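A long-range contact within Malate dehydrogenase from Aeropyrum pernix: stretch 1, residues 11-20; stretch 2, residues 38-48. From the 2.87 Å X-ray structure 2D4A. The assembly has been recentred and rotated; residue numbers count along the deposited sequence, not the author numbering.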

# COMPACT_ATOMS: atom_id res chain seq x y z
N GLY B 11 5.69 -1.07 21.44
CA GLY B 11 4.35 -0.55 21.24
C GLY B 11 4.34 0.61 20.25
O GLY B 11 3.45 0.70 19.39
N MET B 12 5.33 1.48 20.34
CA MET B 12 5.40 2.62 19.43
C MET B 12 5.79 2.21 18.02
O MET B 12 5.40 2.86 17.05
CB MET B 12 6.37 3.68 19.96
CG MET B 12 5.74 4.57 21.02
SD MET B 12 4.13 5.22 20.42
CE MET B 12 3.08 4.63 21.70
N ALA B 13 6.57 1.15 17.90
CA ALA B 13 6.95 0.70 16.56
C ALA B 13 5.68 0.13 15.90
O ALA B 13 5.44 0.35 14.72
CB ALA B 13 8.05 -0.36 16.65
N THR B 14 4.88 -0.59 16.70
CA THR B 14 3.62 -1.21 16.26
C THR B 14 2.63 -0.13 15.81
O THR B 14 1.95 -0.26 14.79
CB THR B 14 2.95 -2.02 17.41
OG1 THR B 14 3.93 -2.85 18.03
CG2 THR B 14 1.81 -2.89 16.89
N ALA B 15 2.55 0.94 16.60
CA ALA B 15 1.65 2.03 16.27
C ALA B 15 2.07 2.66 14.94
O ALA B 15 1.23 2.89 14.07
CB ALA B 15 1.65 3.08 17.38
N VAL B 16 3.37 2.91 14.77
CA VAL B 16 3.86 3.51 13.53
C VAL B 16 3.47 2.67 12.31
O VAL B 16 2.91 3.19 11.33
CB VAL B 16 5.41 3.68 13.53
CG1 VAL B 16 5.88 4.19 12.16
CG2 VAL B 16 5.83 4.66 14.60
N MET B 17 3.76 1.38 12.37
CA MET B 17 3.46 0.49 11.26
C MET B 17 1.95 0.34 11.02
O MET B 17 1.52 0.23 9.87
CB MET B 17 4.13 -0.87 11.50
CG MET B 17 5.66 -0.79 11.47
SD MET B 17 6.47 -2.39 11.70
CE MET B 17 8.03 -1.89 12.43
N LEU B 18 1.16 0.38 12.09
CA LEU B 18 -0.30 0.28 11.98
C LEU B 18 -0.89 1.54 11.35
O LEU B 18 -1.87 1.48 10.61
CB LEU B 18 -0.94 0.05 13.35
CG LEU B 18 -0.99 -1.41 13.80
CD1 LEU B 18 -1.50 -1.54 15.22
CD2 LEU B 18 -1.87 -2.17 12.82
N MET B 19 -0.30 2.69 11.66
CA MET B 19 -0.76 3.95 11.09
C MET B 19 -0.50 3.91 9.58
O MET B 19 -1.31 4.40 8.79
CB MET B 19 -0.02 5.11 11.77
CG MET B 19 -0.24 6.50 11.15
SD MET B 19 0.73 6.79 9.64
CE MET B 19 2.32 7.19 10.35
N MET B 20 0.62 3.33 9.17
CA MET B 20 0.97 3.20 7.76
C MET B 20 -0.15 2.48 7.02
O MET B 20 -0.70 3.00 6.06
CB MET B 20 2.27 2.40 7.60
CG MET B 20 3.54 3.02 8.18
SD MET B 20 4.12 4.44 7.26
CE MET B 20 4.35 3.74 5.62
N GLY B 38 1.49 12.51 24.23
CA GLY B 38 2.57 13.16 23.51
C GLY B 38 2.91 12.37 22.26
O GLY B 38 3.10 12.93 21.18
N GLU B 39 2.82 11.18 22.37
CA GLU B 39 3.17 10.36 21.23
C GLU B 39 2.05 10.22 20.20
O GLU B 39 2.29 10.38 19.01
CB GLU B 39 3.60 8.97 21.70
CG GLU B 39 4.93 9.02 22.39
CD GLU B 39 5.90 8.04 21.82
OE1 GLU B 39 6.84 7.65 22.54
OE2 GLU B 39 5.74 7.67 20.65
N ALA B 40 0.96 9.92 20.67
CA ALA B 40 -0.14 9.85 19.73
C ALA B 40 -0.20 11.14 18.92
O ALA B 40 -0.55 11.13 17.73
CB ALA B 40 -1.45 9.64 20.47
N LEU B 41 0.16 12.25 19.56
CA LEU B 41 0.15 13.54 18.90
C LEU B 41 1.18 13.61 17.77
O LEU B 41 0.85 13.99 16.65
CB LEU B 41 0.39 14.67 19.91
CG LEU B 41 0.08 16.09 19.42
CD1 LEU B 41 -1.40 16.18 19.08
CD2 LEU B 41 0.43 17.13 20.50
N ASP B 42 2.43 13.24 18.05
CA ASP B 42 3.47 13.26 17.02
C ASP B 42 2.99 12.38 15.89
O ASP B 42 3.04 12.76 14.72
CB ASP B 42 4.81 12.73 17.59
CG ASP B 42 6.00 12.95 16.64
OD1 ASP B 42 5.90 13.82 15.74
OD2 ASP B 42 7.06 12.28 16.81
N LEU B 43 2.47 11.22 16.26
CA LEU B 43 1.98 10.26 15.27
C LEU B 43 0.81 10.80 14.43
O LEU B 43 0.74 10.55 13.22
CB LEU B 43 1.57 8.98 15.99
CG LEU B 43 1.44 7.69 15.19
CD1 LEU B 43 2.76 7.22 14.58
CD2 LEU B 43 0.90 6.68 16.18
N ALA B 44 -0.10 11.52 15.06
CA ALA B 44 -1.23 12.10 14.33
C ALA B 44 -0.71 13.06 13.26
O ALA B 44 -1.20 13.07 12.15
CB ALA B 44 -2.15 12.84 15.31
N HIS B 45 0.30 13.87 13.60
CA HIS B 45 0.87 14.82 12.66
C HIS B 45 1.50 14.06 11.49
O HIS B 45 1.58 14.58 10.38
CB HIS B 45 1.96 15.69 13.34
CG HIS B 45 1.45 16.59 14.43
ND1 HIS B 45 0.12 16.90 14.60
CD2 HIS B 45 2.12 17.27 15.40
CE1 HIS B 45 -0.02 17.73 15.62
NE2 HIS B 45 1.18 17.97 16.12
N ALA B 46 1.96 12.84 11.76
CA ALA B 46 2.58 11.99 10.74
C ALA B 46 1.52 11.46 9.79
O ALA B 46 1.73 11.41 8.57
CB ALA B 46 3.32 10.82 11.41
N ALA B 47 0.38 11.05 10.34
CA ALA B 47 -0.71 10.56 9.52
C ALA B 47 -1.25 11.71 8.66
O ALA B 47 -1.72 11.50 7.55
CB ALA B 47 -1.82 9.99 10.39
N ALA B 48 -1.15 12.93 9.17
CA ALA B 48 -1.62 14.10 8.44
C ALA B 48 -0.73 14.42 7.23
O ALA B 48 -1.19 15.00 6.26
CB ALA B 48 -1.70 15.31 9.38

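No hydrogen bond joins these two helices; apart from one pair modelled too close, every contact between them is apolar, and one leucine takes part in most of it. The helices run nearly parallel, 23° apart, with axes 10.6 Å apart at closest approach.

With chi1 t and chi2 p, Leu 43 spreads its two methyls over the facing helix: Leu 43 CD2 lies 3.9 Å from Ala 15 CB, while Leu 43 CD1 lies 4.0 Å from Val 16 CG2 and 4.3 Å from Met 19 CE. The small side chain of Ala 15 leaves room for the leucine, and Val 16, its CB pointing sideways, offers a methyl beside it.

One turn further on, the sizes are exchanged. Met 19 is the long residue and the alanines are the short ones: Met 19 CG rests 3.9 Å from Ala 47 CB and Met 19 CE 3.9 Å from Ala 46 CB. An unbranched thioether chain can bend to follow such a surface, here with chi2 and chi3 both m.

Toward the start of the two stretches, the CA-to-CB bonds of Met 12 and Glu 39 each point toward the other stretch. Met 12 SD is modelled 2.9 Å from Glu 39 OE2, too close to read as a bond; the carboxylate finds its hydrogen bonds elsewhere in the structure. Large meets small where Leu 43 packs on Ala 15, and Met 19 on Ala 46 and Ala 47. The contact buries 345 Å², both sides summed.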